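EmGH1 (Erythrobacter marinus, PDB 5Z87) probably hydrolyses beta-glucosidic bonds, releasing glucose from the non-reducing ends of beta-glucosides, as a glycoside hydrolase of family 3. Local coordinates at residues V434-V440 against D524-M530; A480-A484 against N511-I515; N443-V447 against G459-L463. All coordinates share one frame; numbering follows the deposited sequence.

Contact 1: V434-V440 against D524-M530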
ATOM      1  N   VAL A 434     -15.115  20.745  41.558  1.00 40.81           N
ATOM      2  CA  VAL A 434     -15.701  21.230  40.317  1.00 37.80           C
ATOM      3  C   VAL A 434     -16.977  21.981  40.654  1.00 42.47           C
ATOM      4  O   VAL A 434     -17.758  21.539  41.505  1.00 45.52           O
ATOM      5  CB  VAL A 434     -15.978  20.062  39.345  1.00 47.83           C
ATOM      6  CG1 VAL A 434     -16.729  20.549  38.108  1.00 32.83           C
ATOM      7  CG2 VAL A 434     -14.676  19.370  38.951  1.00 40.66           C
ATOM      8  N   ARG A 435     -17.193  23.119  39.999  1.00 43.70           N
ATOM      9  CA  ARG A 435     -18.438  23.851  40.167  1.00 44.85           C
ATOM     10  C   ARG A 435     -19.322  23.807  38.928  1.00 39.39           C
ATOM     11  O   ARG A 435     -20.487  23.410  39.018  1.00 50.96           O
ATOM     12  CB  ARG A 435     -18.164  25.314  40.566  1.00 46.92           C
ATOM     13  CG  ARG A 435     -19.321  26.260  40.212  1.00 69.03           C
ATOM     14  CD  ARG A 435     -19.189  27.670  40.811  1.00 72.65           C
ATOM     15  NE  ARG A 435     -18.685  28.660  39.853  1.00 72.26           N
ATOM     16  CZ  ARG A 435     -19.286  29.011  38.715  1.00 73.63           C
ATOM     17  NH1 ARG A 435     -20.446  28.473  38.358  1.00 79.08           N
ATOM     18  NH2 ARG A 435     -18.724  29.918  37.925  1.00 71.67           N
ATOM     19  N   LYS A 436     -18.811  24.193  37.760  1.00 37.39           N
ATOM     20  CA  LYS A 436     -19.633  24.243  36.551  1.00 43.19           C
ATOM     21  C   LYS A 436     -18.836  23.704  35.370  1.00 47.77           C
ATOM     22  O   LYS A 436     -17.886  24.347  34.912  1.00 42.86           O
ATOM     23  CB  LYS A 436     -20.119  25.661  36.273  1.00 38.22           C
ATOM     24  CG  LYS A 436     -21.238  25.730  35.252  1.00 40.90           C
ATOM     25  CD  LYS A 436     -21.643  27.169  34.968  1.00 52.53           C
ATOM     26  CE  LYS A 436     -22.957  27.230  34.206  1.00 59.05           C
ATOM     27  NZ  LYS A 436     -22.777  27.649  32.783  1.00 62.93           N
ATOM     28  N   MET A 437     -19.245  22.544  34.856  1.00 43.55           N
ATOM     29  CA  MET A 437     -18.558  21.868  33.762  1.00 37.57           C
ATOM     30  C   MET A 437     -19.343  22.022  32.467  1.00 34.99           C
ATOM     31  O   MET A 437     -20.545  21.740  32.430  1.00 37.65           O
ATOM     32  CB  MET A 437     -18.366  20.388  34.084  1.00 35.26           C
ATOM     33  CG  MET A 437     -17.995  19.547  32.876  1.00 34.99           C
ATOM     34  SD  MET A 437     -18.159  17.780  33.166  1.00 28.94           S
ATOM     35  CE  MET A 437     -17.021  17.461  34.503  1.00 22.86           C
ATOM     36  N   LEU A 438     -18.664  22.477  31.413  1.00 30.68           N
ATOM     37  CA  LEU A 438     -19.231  22.506  30.070  1.00 32.90           C
ATOM     38  C   LEU A 438     -18.906  21.196  29.356  1.00 37.36           C
ATOM     39  O   LEU A 438     -17.731  20.839  29.221  1.00 35.12           O
ATOM     40  CB  LEU A 438     -18.675  23.677  29.266  1.00 30.97           C
ATOM     41  CG  LEU A 438     -18.996  23.642  27.766  1.00 33.04           C
ATOM     42  CD1 LEU A 438     -20.484  23.866  27.516  1.00 34.88           C
ATOM     43  CD2 LEU A 438     -18.164  24.648  26.996  1.00 26.78           C
ATOM     44  N   VAL A 439     -19.940  20.483  28.915  1.00 35.26           N
ATOM     45  CA  VAL A 439     -19.794  19.293  28.081  1.00 31.76           C
ATOM     46  C   VAL A 439     -20.180  19.692  26.665  1.00 31.09           C
ATOM     47  O   VAL A 439     -21.331  20.066  26.416  1.00 35.50           O
ATOM     48  CB  VAL A 439     -20.663  18.133  28.596  1.00 35.70           C
ATOM     49  CG1 VAL A 439     -20.498  16.898  27.720  1.00 35.06           C
ATOM     50  CG2 VAL A 439     -20.296  17.803  30.034  1.00 27.94           C
ATOM     51  N   VAL A 440     -19.220  19.627  25.737  1.00 27.38           N
ATOM     52  CA  VAL A 440     -19.360  20.242  24.421  1.00 25.93           C
ATOM     53  C   VAL A 440     -18.750  19.346  23.349  1.00 29.87           C
ATOM     54  O   VAL A 440     -17.738  18.674  23.577  1.00 24.27           O
ATOM     55  CB  VAL A 440     -18.696  21.637  24.410  1.00 26.22           C
ATOM     56  CG1 VAL A 440     -17.325  21.545  25.044  1.00 22.29           C
ATOM     57  CG2 VAL A 440     -18.578  22.185  22.995  1.00 17.06           C
ATOM     58  N   ASP A 524     -18.139  30.975  32.028  1.00 40.58           N
ATOM     59  CA  ASP A 524     -18.460  30.758  33.434  1.00 50.80           C
ATOM     60  C   ASP A 524     -18.163  29.337  33.907  1.00 46.70           C
ATOM     61  O   ASP A 524     -18.439  29.013  35.068  1.00 47.10           O
ATOM     62  CB  ASP A 524     -19.932  31.107  33.700  1.00 59.39           C
ATOM     63  CG  ASP A 524     -20.860  30.610  32.604  1.00 66.78           C
ATOM     64  OD1 ASP A 524     -21.344  29.462  32.693  1.00 65.98           O
ATOM     65  OD2 ASP A 524     -21.095  31.370  31.639  1.00 71.95           O
ATOM     66  N   CYS A 525     -17.586  28.493  33.056  1.00 43.23           N
ATOM     67  CA  CYS A 525     -17.304  27.110  33.415  1.00 37.48           C
ATOM     68  C   CYS A 525     -15.837  26.958  33.796  1.00 36.28           C
ATOM     69  O   CYS A 525     -14.955  27.476  33.104  1.00 36.88           O
ATOM     70  CB  CYS A 525     -17.656  26.180  32.258  1.00 41.38           C
ATOM     71  SG  CYS A 525     -19.398  26.306  31.737  1.00 39.50           S
ATOM     72  N   ASP A 526     -15.580  26.260  34.904  1.00 35.76           N
ATOM     73  CA  ASP A 526     -14.207  25.999  35.317  1.00 38.99           C
ATOM     74  C   ASP A 526     -13.606  24.753  34.673  1.00 41.87           C
ATOM     75  O   ASP A 526     -12.379  24.623  34.658  1.00 41.26           O
ATOM     76  CB  ASP A 526     -14.109  25.870  36.844  1.00 31.88           C
ATOM     77  CG  ASP A 526     -15.265  25.116  37.440  1.00 38.37           C
ATOM     78  OD1 ASP A 526     -16.409  25.442  37.076  1.00 46.16           O
ATOM     79  OD2 ASP A 526     -15.034  24.210  38.276  1.00 39.52           O
ATOM     80  N   VAL A 527     -14.427  23.845  34.141  1.00 41.53           N
ATOM     81  CA  VAL A 527     -13.966  22.642  33.449  1.00 37.65           C
ATOM     82  C   VAL A 527     -14.689  22.530  32.111  1.00 41.46           C
ATOM     83  O   VAL A 527     -15.913  22.707  32.043  1.00 35.29           O
ATOM     84  CB  VAL A 527     -14.205  21.375  34.289  1.00 39.89           C
ATOM     85  CG1 VAL A 527     -13.831  20.132  33.495  1.00 35.46           C
ATOM     86  CG2 VAL A 527     -13.430  21.445  35.581  1.00 34.25           C
ATOM     87  N   ILE A 528     -13.934  22.240  31.049  1.00 33.85           N
ATOM     88  CA  ILE A 528     -14.470  21.996  29.711  1.00 31.05           C
ATOM     89  C   ILE A 528     -14.108  20.570  29.307  1.00 39.08           C
ATOM     90  O   ILE A 528     -12.932  20.187  29.363  1.00 33.84           O
ATOM     91  CB  ILE A 528     -13.911  22.997  28.685  1.00 40.86           C
ATOM     92  CG1 ILE A 528     -14.175  24.437  29.115  1.00 34.37           C
ATOM     93  CG2 ILE A 528     -14.479  22.734  27.297  1.00 26.25           C
ATOM     94  CD1 ILE A 528     -13.530  25.425  28.186  1.00 22.07           C
ATOM     95  N   VAL A 529     -15.105  19.784  28.906  1.00 38.71           N
ATOM     96  CA  VAL A 529     -14.893  18.407  28.459  1.00 29.93           C
ATOM     97  C   VAL A 529     -15.349  18.326  27.013  1.00 34.59           C
ATOM     98  O   VAL A 529     -16.553  18.408  26.734  1.00 28.30           O
ATOM     99  CB  VAL A 529     -15.639  17.383  29.319  1.00 26.62           C
ATOM    100  CG1 VAL A 529     -15.543  16.021  28.675  1.00 34.26           C
ATOM    101  CG2 VAL A 529     -15.075  17.339  30.727  1.00 28.68           C
ATOM    102  N   MET A 530     -14.392  18.167  26.092  1.00 26.37           N
ATOM    103  CA  MET A 530     -14.680  18.149  24.662  1.00 23.73           C
ATOM    104  C   MET A 530     -14.860  16.710  24.183  1.00 28.95           C
ATOM    105  O   MET A 530     -13.983  15.861  24.395  1.00 26.32           O
ATOM    106  CB  MET A 530     -13.562  18.840  23.889  1.00 23.77           C
ATOM    107  CG  MET A 530     -13.074  20.112  24.574  1.00 26.84           C
ATOM    108  SD  MET A 530     -11.975  21.090  23.547  1.00 32.46           S
ATOM    109  CE  MET A 530     -10.461  20.118  23.626  1.00 26.98           C
TER

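Contact 2: A480-A484 against N511-I515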
ATOM      1  N   ALA A 480     -23.146  22.380  25.267  1.00 27.34           N
ATOM      2  CA  ALA A 480     -23.150  23.103  24.009  1.00 26.09           C
ATOM      3  C   ALA A 480     -22.836  22.131  22.879  1.00 28.51           C
ATOM      4  O   ALA A 480     -22.036  21.205  23.048  1.00 35.91           O
ATOM      5  CB  ALA A 480     -22.132  24.259  24.026  1.00 29.30           C
ATOM      6  N   GLN A 481     -23.485  22.332  21.734  1.00 36.66           N
ATOM      7  CA  GLN A 481     -23.192  21.519  20.557  1.00 39.05           C
ATOM      8  C   GLN A 481     -21.713  21.615  20.169  1.00 39.42           C
ATOM      9  O   GLN A 481     -21.053  20.598  19.916  1.00 32.82           O
ATOM     10  CB  GLN A 481     -24.099  21.954  19.402  1.00 29.55           C
ATOM     11  CG  GLN A 481     -23.879  21.215  18.092  1.00 43.37           C
ATOM     12  CD  GLN A 481     -24.282  19.753  18.160  1.00 42.21           C
ATOM     13  OE1 GLN A 481     -25.081  19.346  19.012  1.00 43.91           O
ATOM     14  NE2 GLN A 481     -23.723  18.952  17.262  1.00 42.48           N
ATOM     15  N   GLY A 482     -21.167  22.833  20.143  1.00 33.74           N
ATOM     16  CA  GLY A 482     -19.783  23.035  19.753  1.00 27.46           C
ATOM     17  C   GLY A 482     -19.641  23.103  18.247  1.00 31.72           C
ATOM     18  O   GLY A 482     -19.399  24.177  17.690  1.00 28.31           O
ATOM     19  N   CYS A 483     -19.790  21.955  17.583  1.00 34.35           N
ATOM     20  CA  CYS A 483     -19.887  21.877  16.130  1.00 26.27           C
ATOM     21  C   CYS A 483     -20.538  20.549  15.767  1.00 26.12           C
ATOM     22  O   CYS A 483     -20.652  19.641  16.597  1.00 27.65           O
ATOM     23  CB  CYS A 483     -18.519  22.008  15.451  1.00 31.45           C
ATOM     24  SG  CYS A 483     -17.417  20.578  15.739  1.00 29.71           S
ATOM     25  N   ALA A 484     -20.972  20.453  14.516  1.00 32.31           N
ATOM     26  CA  ALA A 484     -21.521  19.230  13.954  1.00 36.81           C
ATOM     27  C   ALA A 484     -20.499  18.600  13.017  1.00 32.32           C
ATOM     28  O   ALA A 484     -19.737  19.302  12.346  1.00 27.72           O
ATOM     29  CB  ALA A 484     -22.828  19.499  13.193  1.00 28.52           C
ATOM     30  N   ASN A 511     -21.158  25.836  11.717  1.00 30.19           N
ATOM     31  CA  ASN A 511     -20.264  25.343  12.761  1.00 31.65           C
ATOM     32  C   ASN A 511     -19.499  26.480  13.430  1.00 24.58           C
ATOM     33  O   ASN A 511     -19.271  26.451  14.642  1.00 30.38           O
ATOM     34  CB  ASN A 511     -19.285  24.324  12.174  1.00 32.02           C
ATOM     35  CG  ASN A 511     -19.838  22.905  12.164  1.00 33.34           C
ATOM     36  OD1 ASN A 511     -20.663  22.533  12.999  1.00 37.11           O
ATOM     37  ND2 ASN A 511     -19.363  22.099  11.223  1.00 31.73           N
ATOM     38  N   ARG A 512     -19.072  27.480  12.656  1.00 28.87           N
ATOM     39  CA  ARG A 512     -18.382  28.624  13.254  1.00 31.05           C
ATOM     40  C   ARG A 512     -19.279  29.370  14.230  1.00 34.07           C
ATOM     41  O   ARG A 512     -18.837  29.751  15.321  1.00 34.39           O
ATOM     42  CB  ARG A 512     -17.880  29.564  12.166  1.00 35.59           C
ATOM     43  CG  ARG A 512     -16.974  28.859  11.214  1.00 37.45           C
ATOM     44  CD  ARG A 512     -15.965  29.745  10.558  1.00 37.00           C
ATOM     45  NE  ARG A 512     -14.838  28.895  10.192  1.00 64.02           N
ATOM     46  CZ  ARG A 512     -14.737  28.233   9.042  1.00 56.78           C
ATOM     47  NH1 ARG A 512     -13.676  27.464   8.816  1.00 51.08           N
ATOM     48  NH2 ARG A 512     -15.687  28.352   8.115  1.00 51.73           N
ATOM     49  N   ARG A 513     -20.550  29.575  13.863  1.00 37.75           N
ATOM     50  CA  ARG A 513     -21.494  30.175  14.800  1.00 31.37           C
ATOM     51  C   ARG A 513     -21.651  29.307  16.040  1.00 34.90           C
ATOM     52  O   ARG A 513     -21.689  29.822  17.165  1.00 40.81           O
ATOM     53  CB  ARG A 513     -22.844  30.405  14.118  1.00 35.21           C
ATOM     54  CG  ARG A 513     -22.749  31.273  12.867  1.00 32.35           C
ATOM     55  CD  ARG A 513     -24.123  31.752  12.406  1.00 42.91           C
ATOM     56  NE  ARG A 513     -24.953  30.670  11.871  1.00 50.02           N
ATOM     57  CZ  ARG A 513     -24.961  30.284  10.592  1.00 43.39           C
ATOM     58  NH1 ARG A 513     -25.757  29.291  10.199  1.00 42.26           N
ATOM     59  NH2 ARG A 513     -24.174  30.887   9.704  1.00 37.76           N
ATOM     60  N   LEU A 514     -21.719  27.980  15.859  1.00 32.28           N
ATOM     61  CA  LEU A 514     -21.855  27.103  17.017  1.00 24.07           C
ATOM     62  C   LEU A 514     -20.609  27.136  17.886  1.00 23.92           C
ATOM     63  O   LEU A 514     -20.703  26.962  19.105  1.00 26.82           O
ATOM     64  CB  LEU A 514     -22.162  25.675  16.568  1.00 33.47           C
ATOM     65  CG  LEU A 514     -23.532  25.432  15.930  1.00 41.60           C
ATOM     66  CD1 LEU A 514     -23.555  24.089  15.190  1.00 34.48           C
ATOM     67  CD2 LEU A 514     -24.657  25.514  16.981  1.00 27.89           C
ATOM     68  N   ILE A 515     -19.440  27.361  17.283  1.00 28.15           N
ATOM     69  CA  ILE A 515     -18.207  27.475  18.058  1.00 34.24           C
ATOM     70  C   ILE A 515     -18.238  28.729  18.927  1.00 30.82           C
ATOM     71  O   ILE A 515     -17.944  28.678  20.129  1.00 32.52           O
ATOM     72  CB  ILE A 515     -16.983  27.473  17.122  1.00 26.50           C
ATOM     73  CG1 ILE A 515     -16.730  26.070  16.567  1.00 33.67           C
ATOM     74  CG2 ILE A 515     -15.761  27.999  17.857  1.00 25.50           C
ATOM     75  CD1 ILE A 515     -15.734  26.065  15.413  1.00 28.92           C
TER
HETATM   76  O   HOH W   1     -22.289  25.443  20.490  1.00 36.54           O

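Contact 3: N443-V447 against G459-L463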
ATOM      1  N   ASN A 443     -20.046  14.773  19.645  1.00 25.00           N
ATOM      2  CA  ASN A 443     -20.340  13.461  20.205  1.00 29.88           C
ATOM      3  C   ASN A 443     -20.649  13.503  21.697  1.00 29.92           C
ATOM      4  O   ASN A 443     -20.429  12.517  22.404  1.00 30.23           O
ATOM      5  CB  ASN A 443     -19.189  12.498  19.923  1.00 27.72           C
ATOM      6  CG  ASN A 443     -19.044  12.214  18.449  1.00 30.09           C
ATOM      7  OD1 ASN A 443     -19.979  12.451  17.673  1.00 26.28           O
ATOM      8  ND2 ASN A 443     -17.864  11.742  18.039  1.00 25.22           N
ATOM      9  N   ALA A 444     -21.178  14.625  22.192  1.00 31.18           N
ATOM     10  CA  ALA A 444     -21.479  14.720  23.618  1.00 28.61           C
ATOM     11  C   ALA A 444     -22.884  14.225  23.939  1.00 25.38           C
ATOM     12  O   ALA A 444     -23.056  13.364  24.810  1.00 30.59           O
ATOM     13  CB  ALA A 444     -21.310  16.164  24.114  1.00 28.97           C
ATOM     14  N   ALA A 445     -23.886  14.756  23.239  1.00 29.88           N
ATOM     15  CA  ALA A 445     -25.288  14.518  23.558  1.00 35.82           C
ATOM     16  C   ALA A 445     -25.858  13.287  22.871  1.00 33.15           C
ATOM     17  O   ALA A 445     -26.882  12.761  23.313  1.00 39.26           O
ATOM     18  CB  ALA A 445     -26.124  15.741  23.168  1.00 34.13           C
ATOM     19  N   SER A 446     -25.221  12.838  21.804  1.00 37.98           N
ATOM     20  CA  SER A 446     -25.609  11.662  21.046  1.00 38.01           C
ATOM     21  C   SER A 446     -24.927  10.403  21.583  1.00 30.57           C
ATOM     22  O   SER A 446     -23.802  10.443  22.091  1.00 32.74           O
ATOM     23  CB  SER A 446     -25.264  11.883  19.567  1.00 39.58           C
ATOM     24  OG  SER A 446     -24.055  12.639  19.419  1.00 28.65           O
ATOM     25  N   VAL A 447     -25.643   9.281  21.493  1.00 30.35           N
ATOM     26  CA  VAL A 447     -25.055   7.971  21.762  1.00 28.30           C
ATOM     27  C   VAL A 447     -24.368   7.481  20.491  1.00 27.97           C
ATOM     28  O   VAL A 447     -24.900   7.631  19.386  1.00 30.02           O
ATOM     29  CB  VAL A 447     -26.135   6.978  22.234  1.00 32.07           C
ATOM     30  CG1 VAL A 447     -25.532   5.617  22.514  1.00 25.90           C
ATOM     31  CG2 VAL A 447     -26.846   7.502  23.478  1.00 33.71           C
ATOM     32  N   GLY A 459     -28.593   4.158  24.573  1.00 24.97           N
ATOM     33  CA  GLY A 459     -27.513   4.066  25.538  1.00 28.61           C
ATOM     34  C   GLY A 459     -27.303   5.371  26.268  1.00 30.24           C
ATOM     35  O   GLY A 459     -28.103   6.305  26.161  1.00 28.04           O
ATOM     36  N   VAL A 460     -26.208   5.421  27.021  1.00 29.48           N
ATOM     37  CA  VAL A 460     -25.894   6.555  27.886  1.00 27.57           C
ATOM     38  C   VAL A 460     -24.800   7.377  27.220  1.00 31.37           C
ATOM     39  O   VAL A 460     -23.635   6.965  27.187  1.00 27.65           O
ATOM     40  CB  VAL A 460     -25.466   6.095  29.285  1.00 29.04           C
ATOM     41  CG1 VAL A 460     -25.024   7.279  30.106  1.00 27.61           C
ATOM     42  CG2 VAL A 460     -26.616   5.370  29.978  1.00 26.81           C
ATOM     43  N   SER A 461     -25.162   8.553  26.710  1.00 30.95           N
ATOM     44  CA  SER A 461     -24.198   9.429  26.064  1.00 26.27           C
ATOM     45  C   SER A 461     -23.202   9.982  27.086  1.00 33.24           C
ATOM     46  O   SER A 461     -23.382   9.868  28.303  1.00 25.70           O
ATOM     47  CB  SER A 461     -24.903  10.593  25.364  1.00 30.38           C
ATOM     48  OG  SER A 461     -25.438  11.506  26.314  1.00 27.40           O
ATOM     49  N   ALA A 462     -22.137  10.603  26.568  1.00 25.70           N
ATOM     50  CA  ALA A 462     -21.159  11.247  27.441  1.00 30.84           C
ATOM     51  C   ALA A 462     -21.822  12.324  28.296  1.00 25.89           C
ATOM     52  O   ALA A 462     -21.614  12.380  29.513  1.00 24.48           O
ATOM     53  CB  ALA A 462     -20.014  11.832  26.605  1.00 21.98           C
ATOM     54  N   LEU A 463     -22.657  13.165  27.673  1.00 22.18           N
ATOM     55  CA  LEU A 463     -23.393  14.199  28.405  1.00 26.10           C
ATOM     56  C   LEU A 463     -24.223  13.598  29.535  1.00 31.27           C
ATOM     57  O   LEU A 463     -24.080  13.974  30.705  1.00 29.80           O
ATOM     58  CB  LEU A 463     -24.297  14.971  27.443  1.00 31.02           C
ATOM     59  CG  LEU A 463     -25.208  16.004  28.103  1.00 35.31           C
ATOM     60  CD1 LEU A 463     -24.364  17.178  28.641  1.00 33.73           C
ATOM     61  CD2 LEU A 463     -26.294  16.491  27.146  1.00 18.82           C
TER
HETATM   62  O   HOH W   2     -21.519  10.307  23.808  1.00 23.88           O
HETATM   63  O   HOH W   3     -27.814  13.401  25.987  1.00 36.36           O

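Contact 1: V434-V440 against D524-M530
Asp526 grips the start of the neighbouring strand with both carboxylate oxygens, each through its syn lone pair. OD2 takes the backbone N of Arg435 at 3.0 Å along an almost straight N-H...O line (176°), and OD1 takes the N of Lys436 at 2.8 Å. A chi1 of 40°, which tucks CG between the backbone N and the carbonyl carbon, aims the carboxylate at these two successive amides just where the strand begins. The backbone N of Asp526 returns only a weak bond to Lys436 O. Beyond it the two strands run parallel: Leu438 N reaches Val527 O, Leu438 O receives Val529 N at 2.8 Å, and Val440 N closes on Val529 O. The other edge of 436-440 is satisfied by strand 476-480, through Glu476, Glu478 and Ala480, which makes it an inner strand of the mixed sheet in the family 3 C-terminal domain. Lys436 stretches out past Cys525 SG and bends at its last torsion to bring NZ into a salt bridge with Asp524 OD1, modelled so short that its length is doubtful; Glu478 is its second anionic partner. On one face Met437 SD rests on Val529 CG2 (4.0 Å); on the other, Ile528 CG2 meets Val440 CG1 at 3.8 Å, beneath helices 508-522 and 561-569. An alanine in place of Asp526 would probably leave the amides of Arg435 and Lys436 without these acceptors and let the strand's entry shift. The chemistry is divided, with carboxylates fixing the solvent-facing end of the pair and main-chain bonds with aliphatic packing its buried length.

Contact 2: A480-A484 against N511-I515
Gly482 O points at the first turns of helix 508-522, coming within 3.3 Å of Leu514 CB, as the chain leaves edge strand 476-480 of the mixed sheet in the alpha/beta fold of the family 3 C-terminal domain. Residues 481-484 form an irregular loop beside the helix, and the CA atoms come closest at Cys483 and Asn511, 4.8 Å apart. Gly482 has a positive phi, 83°, a backbone shape in which any side chain would collide with the carbonyl oxygen of Gln481. Its N gives a hydrogen bond to a water that donates to Leu514 O, bridging loop and helix where their backbones do not bond directly.

Leu514 lays CD1 against Gln481 CG at 4.1 Å, the two side chains crossing at a slant. Gln481 CG is anti to the backbone N and the chain bends at its second torsion, bringing NE2 back to Cys483 O, a weak bond, while OE1 accepts from Gly491 N. Cys483 and Ile515 both lean on Leu564 of helix 561-569, which closes the buried side. Asn511 supplies the direct polar clasp, its carboxamide pairing with both backbone polar atoms of Ala484, while ND2 also reaches Glu560. ND2 meets Ala484 O at 3.0 Å, in the carbonyl plane and on a lone pair, and Ala484 N donates almost straight (174°) to Asn511 OD1 at 2.6 Å, tilted 30° from the plane of that side-chain carbonyl.

Contact 3: N443-V447 against G459-L463
Val447 presses CG2 against the backbone of Gly459, 3.2 Å from its O, while CG1 lies 3.9 Å from Gly459 CA. With CG1 anti to the backbone N (chi1 -180°), both methyls lie on one side of the glycine, CG1 by its CA and CG2 over its carbonyl. A CB on Gly459 would come within 3.1 Å of Val447 CG1, so the fit here is close.

The other tight point is the start of helix 462-473. Ala444 O accepts a hydrogen bond from Leu463 N at 2.9 Å, the donor standing 38° above the carbonyl plane, off the lone pairs. The same oxygen sits 3.3 Å from Leu463 CB. Val439, Val477 and Tyr479 back the leucine, while Ala444 and Ala462 both touch Cys531, so the turn and the helix start pack on strands 436-440, 476-480 and 527-533.

Between these two points Ser461 CB still touches Ala444 O and Ser446 O, but the polar groups are joined through water. One molecule accepts from Ala462 N at 2.8 Å and donates to Asn443 O and Ser446 O, tying three backbone groups together. A second donates to Ala445 O and lies 3.1 Å from Ser461 OG. Ser461 is the N-cap of the helix, and its OG accepts from Glu464 N, a role served by a chi1 of 71°. The looser side is the partly exposed flank of Ala445 and Leu463, held by one methyl contact, Ala445 CB to Leu463 CD2 at 4.1 Å.

The first-turn amides are thus satisfied by three different acceptors: a water for Ala462, a loop carbonyl for Leu463 and the capping serine for Glu464. Negative ends of dipoles gathered at this helix start probably suit its positive pole and anchor the loop that follows strand 436-440.

All three contacts belong to the family 3 C-terminal domain, and their centres lie about 16 Å from one another. Contact 1 is the hub. Its strand 436-440 touches contact 2 where Val440 CG2 packs 3.6 Å from Gly482 CA, and contact 3 where Val439 CB meets Leu463 CD1 at 3.8 Å. Along the chain, strand 436-440 leads through contact 3 into helix 462-473, then through contact 2 into helix 508-522 and back to strand 527-533. Contacts 2 and 3 come within about 5 Å at their nearest atoms without touching. None belongs to the dithiothreitol pocket, though the Asn443 side chain is about 8 Å from a bound magnesium ion.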